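Local coordinates for protein aspartate aminotransferase (Thermotoga maritima, PDB 1O4S) that catalyses the pyridoxal-phosphate-dependent transfer of an amino group from L-aspartate to 2-oxoglutarate, giving oxaloacetate and L-glutamate, at residues Y81-G86 with V104-G109; N242-S247 with L288-V293; W253-L258 with S277-V282. One frame throughout, in Å; residues are numbered along the deposited sequence.

How the interactions relate
The three contacts cluster at one edge of the seven-stranded sheet of the PLP-binding domain. Interactions 1 and 3, with centres about 8 Å apart, share a strand border: Thr107 N lies 2.9 Å from Gly256 O, and Val105 N hydrogen-bonds to Leu258 O. Interactions 2 and 3, about 12 Å apart, meet at the other edge of strand 256-259, where Asn242 O is 2.9 Å from Tyr257 N, and both draw on helix 281-290. Interactions 1 and 2 pack directly through Leu83 and Leu288. All three reach the cofactor phosphate: Gly109 from interaction 1, Ser245 from interaction 2 and Arg254 from interaction 3, with Lys246 NZ covalently joined to C4A.

Interaction 1 of 3, residues Y81-G86 with V104-G109; sequences YELREG and VVVTNG. With PLP (pyridoxal-5'-phosphate), chain M.
Arg84 and Leu83, neighbours on helix 81-95, lie against Val104 and Val106, the alternate residues that strand 104-107 turns to this helix. The strand is an outermost one of the seven-stranded sheet of a fold type I aminotransferase, and the axes of the two short segments approach to 8.4 Å at an angle of 116°. The aliphatic part of Arg84 reaches over both valines: CG touches Val104 CG1 at 3.9 Å and is equally close to Val106 CG2. Its CD lies 3.1 Å from Val104 O, a close carbon-oxygen contact. Leu83 approaches from the next position, its side chain roughly at right angles to that of Val106, with CD2 3.9 Å from Val106 CG1. Leu83 reaches this far because CG stands anti to the backbone N (chi1 178°), which carries the branch along the strand. Ile87 and Ala88 of the same helix extend the apolar layer over Val104.

Beyond Val104 the Arg84 chain bends at chi3 (-71°), taking the guanidinium off the valines so that NE donates to Gly79 O and NH2 makes a weak bond to Pro101 O; Asp76 and Asp102 are long, weak ion partners. At the other end of the strand, Thr107 OG1 binds Gly109 O at 2.7 Å, tying down the turn that brings Gly109 CA to 3.5 Å from PLP O3P. Across the helix-strand contact no hydrogen bond forms. Cohesion comes from methyl and methylene packing, while the buried charge is met mainly by Gly79 O, more weakly by Pro101 O and both aspartates.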
# COMPACT_ATOMS: atom_id res chain seq x y z
N TYR B 81 -1.35 17.09 7.06
CA TYR B 81 -0.45 17.83 7.94
C TYR B 81 -0.79 17.66 9.40
O TYR B 81 0.08 17.47 10.23
CB TYR B 81 -0.51 19.34 7.64
CG TYR B 81 0.44 20.12 8.49
CD1 TYR B 81 1.80 20.11 8.21
CD2 TYR B 81 -0.00 20.86 9.59
CE1 TYR B 81 2.70 20.81 8.99
CE2 TYR B 81 0.89 21.56 10.38
CZ TYR B 81 2.25 21.54 10.07
OH TYR B 81 3.16 22.25 10.84
N GLU B 82 -2.08 17.74 9.69
CA GLU B 82 -2.58 17.69 11.07
C GLU B 82 -2.26 16.35 11.77
O GLU B 82 -1.90 16.33 12.97
CB GLU B 82 -4.08 17.98 11.06
CG GLU B 82 -4.41 19.47 10.74
CD GLU B 82 -4.42 19.90 9.23
OE1 GLU B 82 -4.35 19.04 8.27
OE2 GLU B 82 -4.51 21.16 9.00
N LEU B 83 -2.32 15.26 11.01
CA LEU B 83 -1.98 13.94 11.54
C LEU B 83 -0.45 13.85 11.75
O LEU B 83 0.01 13.43 12.79
CB LEU B 83 -2.50 12.81 10.64
CG LEU B 83 -2.20 11.37 11.03
CD1 LEU B 83 -2.57 11.10 12.51
CD2 LEU B 83 -2.86 10.35 10.11
N ARG B 84 0.32 14.33 10.78
CA ARG B 84 1.76 14.31 10.93
C ARG B 84 2.22 15.16 12.11
O ARG B 84 3.08 14.72 12.88
CB ARG B 84 2.41 14.75 9.64
CG ARG B 84 2.33 13.66 8.58
CD ARG B 84 3.18 13.96 7.37
NE ARG B 84 2.62 15.06 6.59
CZ ARG B 84 3.12 16.28 6.48
NH1 ARG B 84 2.50 17.17 5.73
NH2 ARG B 84 4.23 16.62 7.10
N GLU B 85 1.62 16.34 12.26
CA GLU B 85 1.91 17.23 13.34
C GLU B 85 1.49 16.62 14.68
O GLU B 85 2.22 16.70 15.64
CB GLU B 85 1.20 18.57 13.11
CG GLU B 85 1.40 19.58 14.22
CD GLU B 85 0.53 20.81 14.02
OE1 GLU B 85 -0.72 20.66 13.85
OE2 GLU B 85 1.11 21.93 14.02
N GLY B 86 0.30 16.02 14.73
CA GLY B 86 -0.14 15.34 15.95
C GLY B 86 0.82 14.22 16.36
O GLY B 86 1.20 14.13 17.51
N VAL B 104 7.80 12.96 9.49
CA VAL B 104 6.80 11.89 9.64
C VAL B 104 6.20 11.55 8.29
O VAL B 104 5.86 12.43 7.50
CB VAL B 104 5.64 12.33 10.58
CG1 VAL B 104 4.53 11.21 10.71
CG2 VAL B 104 6.18 12.76 11.96
N VAL B 105 6.03 10.26 8.01
CA VAL B 105 5.26 9.82 6.87
C VAL B 105 4.23 8.83 7.38
O VAL B 105 4.56 7.90 8.10
CB VAL B 105 6.12 9.12 5.78
CG1 VAL B 105 5.33 8.90 4.54
CG2 VAL B 105 7.37 9.96 5.45
N VAL B 106 3.00 9.04 6.98
CA VAL B 106 1.88 8.21 7.38
C VAL B 106 1.72 7.16 6.29
O VAL B 106 1.74 7.48 5.11
CB VAL B 106 0.62 9.08 7.54
CG1 VAL B 106 -0.63 8.19 7.75
CG2 VAL B 106 0.82 10.08 8.68
N THR B 107 1.59 5.90 6.71
CA THR B 107 1.61 4.73 5.87
C THR B 107 0.50 3.75 6.20
O THR B 107 -0.16 3.84 7.24
CB THR B 107 2.97 3.99 6.10
OG1 THR B 107 3.06 3.58 7.49
CG2 THR B 107 4.22 4.92 5.87
N ASN B 108 0.29 2.79 5.32
CA ASN B 108 -0.72 1.75 5.52
C ASN B 108 -0.19 0.70 6.48
O ASN B 108 0.40 -0.31 6.07
CB ASN B 108 -1.07 1.09 4.17
CG ASN B 108 -1.90 1.99 3.28
OD1 ASN B 108 -3.06 2.21 3.57
ND2 ASN B 108 -1.33 2.47 2.16
N GLY B 109 -0.49 0.90 7.73
CA GLY B 109 0.12 0.19 8.84
C GLY B 109 1.60 0.48 8.99
O GLY B 109 2.26 1.11 8.12
N1 PLP M . 5.64 -5.41 13.45
C2 PLP M . 5.25 -6.49 14.21
C2A PLP M . 6.36 -7.32 14.79
C3 PLP M . 3.89 -6.80 14.38
O3 PLP M . 3.56 -7.76 15.07
C4 PLP M . 2.90 -5.97 13.83
C4A PLP M . 1.41 -6.30 14.04
C5 PLP M . 3.36 -4.86 13.08
C6 PLP M . 4.72 -4.61 12.90
C5A PLP M . 2.48 -3.84 12.39
O4P PLP M . 1.31 -4.15 11.65
P PLP M . 0.38 -3.02 11.02
O1P PLP M . -0.96 -3.61 11.24
O2P PLP M . 0.61 -1.73 11.70
O3P PLP M . 0.82 -3.10 9.61

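Interaction 2 of 3, residues N242-S247 with L288-V293; sequences NGFSKS and LKALEV. With PLP (pyridoxal-5'-phosphate), chain M.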
# COMPACT_ATOMS: atom_id res chain seq x y z
N ASN B 242 6.09 3.04 14.15
CA ASN B 242 4.99 2.79 15.07
C ASN B 242 3.66 2.93 14.30
O ASN B 242 3.65 3.10 13.08
CB ASN B 242 5.12 3.72 16.29
CG ASN B 242 4.54 3.12 17.59
OD1 ASN B 242 3.62 2.32 17.57
ND2 ASN B 242 5.07 3.57 18.73
N GLY B 243 2.54 2.81 15.00
CA GLY B 243 1.23 3.01 14.42
C GLY B 243 0.14 2.69 15.41
O GLY B 243 0.40 2.56 16.61
N PHE B 244 -1.08 2.53 14.91
CA PHE B 244 -2.28 2.48 15.76
C PHE B 244 -2.84 1.09 15.91
O PHE B 244 -3.77 0.86 16.70
CB PHE B 244 -3.34 3.43 15.19
CG PHE B 244 -2.91 4.84 15.23
CD1 PHE B 244 -2.08 5.34 14.22
CD2 PHE B 244 -3.23 5.65 16.31
CE1 PHE B 244 -1.64 6.65 14.25
CE2 PHE B 244 -2.78 6.97 16.37
CZ PHE B 244 -1.98 7.47 15.35
N SER B 245 -2.27 0.16 15.17
CA SER B 245 -2.84 -1.17 15.05
C SER B 245 -2.94 -1.86 16.40
O SER B 245 -3.97 -2.40 16.74
CB SER B 245 -2.01 -2.02 14.10
OG SER B 245 -2.34 -1.77 12.75
N LYS B 246 -1.85 -1.87 17.14
CA LYS B 246 -1.80 -2.63 18.39
C LYS B 246 -2.22 -1.79 19.56
O LYS B 246 -3.02 -2.22 20.37
CB LYS B 246 -0.38 -3.26 18.59
CG LYS B 246 0.16 -4.05 17.33
CD LYS B 246 -0.79 -5.13 16.85
CE LYS B 246 -0.42 -5.82 15.50
NZ LYS B 246 0.99 -5.69 15.17
N SER B 247 -1.70 -0.56 19.63
CA SER B 247 -1.97 0.33 20.73
C SER B 247 -3.45 0.67 20.87
O SER B 247 -3.90 0.89 21.98
CB SER B 247 -1.14 1.62 20.60
OG SER B 247 -1.52 2.37 19.46
N LEU B 288 -6.11 10.55 13.81
CA LEU B 288 -5.92 11.85 14.43
C LEU B 288 -6.68 11.88 15.77
O LEU B 288 -6.14 12.30 16.78
CB LEU B 288 -6.34 12.95 13.44
CG LEU B 288 -6.29 14.41 13.87
CD1 LEU B 288 -4.86 14.83 14.23
CD2 LEU B 288 -6.83 15.26 12.73
N LYS B 289 -7.90 11.35 15.79
CA LYS B 289 -8.66 11.23 17.03
C LYS B 289 -8.04 10.21 17.98
O LYS B 289 -8.06 10.37 19.20
CB LYS B 289 -10.12 10.85 16.71
CG LYS B 289 -11.05 10.60 17.93
CD LYS B 289 -11.21 11.81 18.88
CE LYS B 289 -11.88 13.03 18.23
NZ LYS B 289 -12.19 14.17 19.20
N ALA B 290 -7.52 9.13 17.42
CA ALA B 290 -6.90 8.07 18.20
C ALA B 290 -5.76 8.59 19.06
O ALA B 290 -5.56 8.06 20.13
CB ALA B 290 -6.42 6.98 17.36
N LEU B 291 -5.04 9.61 18.58
CA LEU B 291 -4.00 10.27 19.36
C LEU B 291 -4.49 10.79 20.71
O LEU B 291 -3.74 10.80 21.68
CB LEU B 291 -3.41 11.43 18.56
CG LEU B 291 -2.51 11.03 17.39
CD1 LEU B 291 -2.26 12.24 16.53
CD2 LEU B 291 -1.19 10.45 17.90
N GLU B 292 -5.76 11.18 20.78
CA GLU B 292 -6.36 11.66 22.01
C GLU B 292 -6.91 10.56 22.95
O GLU B 292 -7.36 10.87 24.05
CB GLU B 292 -7.51 12.61 21.69
CG GLU B 292 -7.13 13.79 20.83
CD GLU B 292 -8.36 14.55 20.31
OE1 GLU B 292 -9.37 14.64 21.02
OE2 GLU B 292 -8.31 15.04 19.16
N VAL B 293 -6.90 9.31 22.51
CA VAL B 293 -7.62 8.25 23.18
C VAL B 293 -6.70 7.45 24.11
O VAL B 293 -5.60 7.05 23.76
CB VAL B 293 -8.35 7.36 22.14
CG1 VAL B 293 -8.90 6.11 22.77
CG2 VAL B 293 -9.49 8.18 21.40
N1 PLP M . 5.64 -5.41 13.45
C2 PLP M . 5.25 -6.49 14.21
C2A PLP M . 6.36 -7.32 14.79
C3 PLP M . 3.89 -6.80 14.38
O3 PLP M . 3.56 -7.76 15.07
C4 PLP M . 2.90 -5.97 13.83
C4A PLP M . 1.41 -6.30 14.04
C5 PLP M . 3.36 -4.86 13.08
C6 PLP M . 4.72 -4.61 12.90
C5A PLP M . 2.48 -3.84 12.39
O4P PLP M . 1.31 -4.15 11.65
P PLP M . 0.38 -3.02 11.02
O1P PLP M . -0.96 -3.61 11.24
O2P PLP M . 0.61 -1.73 11.70
O3P PLP M . 0.82 -3.10 9.61
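Phosphate oxygen O1P of PLP is gripped by Ser245 OG at 2.8 Å and by Arg254 NH1, while the preceding residue, Phe244, packs on Ala290 and Leu291. Segment 242-247 leaves strand 238-243 of the seven-stranded sheet in this fold type I PLP enzyme and carries the Ser-Lys pair that holds the cofactor. Lys246 NZ is covalently joined to PLP C4A (1.4 Å), consistent with the internal aldimine of the family. To reach that carbon, the lysine chain bends at chi2 (-55°) and again at chi4 (21°). Tyr216 of the same chain, and Tyr74 of the second subunit, pack against it.

Phe244 diverges from Lys246 and carries the contact with segment 288-293. The methyl of Ala290 approaches the ring obliquely, CB lying 3.6 Å from Phe244 CD2, whereas Leu291 meets the ring edge near its plane, with CD2 4.0 Å from Phe244 CZ. Ala290 also opens a type I turn, closed by Val293 N bonding to Ala290 O at 3.0 Å. Toward solvent, Lys289 NZ and Glu292 OE1 form a weak salt bridge of 3.4 Å. Val59 of helix 57-68 packs on Ala290, and Val255 and Tyr257 on Phe244, so the phenyl group sits between the sheet and the end of helix 281-290. The apolar contact thus lies one residue before Ser245 and two before Lys246. At the strand end, Asn242 folds back on its own chain: OD1 accepts Gly243 N at 2.8 Å, and ND2 is hydrogen-bonded to Tyr240 OH.

Interaction 3 of 3, residues W253-L258 with S277-V282; sequences WRVGYL and SCINTV. With PLP (pyridoxal-5'-phosphate), chain M.
Ile279 CD1 rests on Val255, 3.8 Å from its CG1 and almost as near to CG2, and the same methyl lies 3.8 Å from Arg254 O. The two side chains cross at about a right angle, with the isoleucine tip over the fork of the valine. Segment 253-258 here enters strand 256-259, the antiparallel strand that characterises the seven-stranded sheet of fold type I PLP enzymes. Ile279 brings its tip there with CG1 set between the backbone N and the carbonyl carbon (chi1 79°), the crowded position. Further along, Val282 CG1 meets Trp253 CZ3 at 4.0 Å, coming to the edge of the indole near its plane.

Between Trp253 and Val255, Arg254 sends its side chain the other way, to the cofactor. Bends at chi2 and chi3 fold the chain so that the guanidinium meets the phosphate edge-on, with the phosphorus in its plane. NH1 donates to PLP O1P at 2.8 Å and NH2 to PLP O3P at 2.8 Å, the second bond being straighter (169° against 152°). The paired grip would restrict rotation of the phosphate and offset its negative charge.

A second shell holds the arginine itself: NH1 also bonds Thr251 O, and NH2 reaches Thr276 O of the second subunit, so the homodimer interface helps build the phosphate site. Trp253 is held by NE1 bonding Thr55 OG1, with Ala63 of helix 57-68 packed against the indole. Asn280 is the N-cap of helix 281-290, OD1 accepting Ala283 N; its ND2 donates separately to Trp253 O of the second subunit.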
# COMPACT_ATOMS: atom_id res chain seq x y z
N TRP B 253 -7.76 -0.72 10.10
CA TRP B 253 -7.67 0.66 9.60
C TRP B 253 -6.45 0.91 8.71
O TRP B 253 -6.54 1.70 7.79
CB TRP B 253 -7.70 1.70 10.72
CG TRP B 253 -9.00 1.80 11.38
CD1 TRP B 253 -9.42 1.12 12.51
CD2 TRP B 253 -10.06 2.67 11.02
NE1 TRP B 253 -10.69 1.53 12.85
CE2 TRP B 253 -11.11 2.45 11.93
CE3 TRP B 253 -10.23 3.60 10.00
CZ2 TRP B 253 -12.31 3.14 11.84
CZ3 TRP B 253 -11.43 4.27 9.91
CH2 TRP B 253 -12.45 4.03 10.83
N ARG B 254 -5.37 0.16 8.95
CA ARG B 254 -4.07 0.27 8.28
C ARG B 254 -3.50 1.67 8.35
O ARG B 254 -3.38 2.32 7.31
CB ARG B 254 -4.14 -0.20 6.80
CG ARG B 254 -5.07 -1.39 6.53
CD ARG B 254 -4.71 -2.71 7.17
NE ARG B 254 -3.30 -3.05 6.98
CZ ARG B 254 -2.36 -3.07 7.92
NH1 ARG B 254 -2.63 -2.78 9.18
NH2 ARG B 254 -1.11 -3.38 7.59
N VAL B 255 -3.19 2.14 9.57
CA VAL B 255 -2.53 3.42 9.78
C VAL B 255 -1.32 3.23 10.67
O VAL B 255 -1.43 2.80 11.83
CB VAL B 255 -3.40 4.43 10.52
CG1 VAL B 255 -2.74 5.82 10.49
CG2 VAL B 255 -4.77 4.44 9.99
N GLY B 256 -0.16 3.54 10.12
CA GLY B 256 1.07 3.55 10.86
C GLY B 256 1.87 4.72 10.35
O GLY B 256 1.37 5.52 9.54
N TYR B 257 3.12 4.81 10.81
CA TYR B 257 3.96 5.90 10.42
C TYR B 257 5.42 5.61 10.64
O TYR B 257 5.81 4.69 11.37
CB TYR B 257 3.55 7.18 11.17
CG TYR B 257 3.55 7.03 12.67
CD1 TYR B 257 4.74 7.16 13.40
CD2 TYR B 257 2.40 6.75 13.34
CE1 TYR B 257 4.75 7.02 14.77
CE2 TYR B 257 2.40 6.58 14.72
CZ TYR B 257 3.58 6.73 15.43
OH TYR B 257 3.56 6.60 16.79
N LEU B 258 6.23 6.44 9.98
CA LEU B 258 7.68 6.42 10.09
C LEU B 258 8.09 7.81 10.46
O LEU B 258 7.54 8.79 9.95
CB LEU B 258 8.26 6.01 8.74
CG LEU B 258 9.77 6.07 8.51
CD1 LEU B 258 10.19 4.97 7.58
CD2 LEU B 258 10.21 7.46 7.95
N SER B 277 0.08 5.92 -3.01
CA SER B 277 -0.27 7.29 -2.68
C SER B 277 -0.70 7.39 -1.20
O SER B 277 -0.36 6.53 -0.36
CB SER B 277 -1.37 7.79 -3.59
OG SER B 277 -1.23 9.19 -3.67
N CYS B 278 -1.43 8.44 -0.88
CA CYS B 278 -1.99 8.67 0.43
C CYS B 278 -2.82 7.48 0.91
O CYS B 278 -3.39 6.72 0.14
CB CYS B 278 -2.86 9.93 0.42
SG CYS B 278 -4.20 9.93 -0.80
N ILE B 279 -2.90 7.32 2.22
CA ILE B 279 -3.76 6.29 2.81
C ILE B 279 -5.19 6.79 2.90
O ILE B 279 -5.47 7.98 2.82
CB ILE B 279 -3.23 5.77 4.18
CG1 ILE B 279 -3.54 6.72 5.34
CG2 ILE B 279 -1.72 5.51 4.12
CD1 ILE B 279 -3.35 6.10 6.75
N ASN B 280 -6.08 5.85 3.08
CA ASN B 280 -7.48 6.11 3.24
C ASN B 280 -7.76 7.33 4.13
O ASN B 280 -7.31 7.40 5.29
CB ASN B 280 -8.12 4.85 3.83
CG ASN B 280 -9.62 4.97 4.01
OD1 ASN B 280 -10.10 5.64 4.92
ND2 ASN B 280 -10.35 4.25 3.18
N THR B 281 -8.52 8.28 3.60
CA THR B 281 -8.72 9.55 4.31
C THR B 281 -9.51 9.38 5.59
O THR B 281 -9.23 10.07 6.59
CB THR B 281 -9.42 10.57 3.41
OG1 THR B 281 -8.77 10.58 2.13
CG2 THR B 281 -9.29 11.99 3.97
N VAL B 282 -10.53 8.52 5.56
CA VAL B 282 -11.27 8.23 6.78
C VAL B 282 -10.31 7.76 7.88
O VAL B 282 -10.39 8.24 9.01
CB VAL B 282 -12.43 7.21 6.57
CG1 VAL B 282 -13.30 7.15 7.82
CG2 VAL B 282 -13.27 7.58 5.36
N1 PLP M . 5.64 -5.41 13.45
C2 PLP M . 5.25 -6.49 14.21
C2A PLP M . 6.36 -7.32 14.79
C3 PLP M . 3.89 -6.80 14.38
O3 PLP M . 3.56 -7.76 15.07
C4 PLP M . 2.90 -5.97 13.83
C4A PLP M . 1.41 -6.30 14.04
C5 PLP M . 3.36 -4.86 13.08
C6 PLP M . 4.72 -4.61 12.90
C5A PLP M . 2.48 -3.84 12.39
O4P PLP M . 1.31 -4.15 11.65
P PLP M . 0.38 -3.02 11.02
O1P PLP M . -0.96 -3.61 11.24
O2P PLP M . 0.61 -1.73 11.70
O3P PLP M . 0.82 -3.10 9.61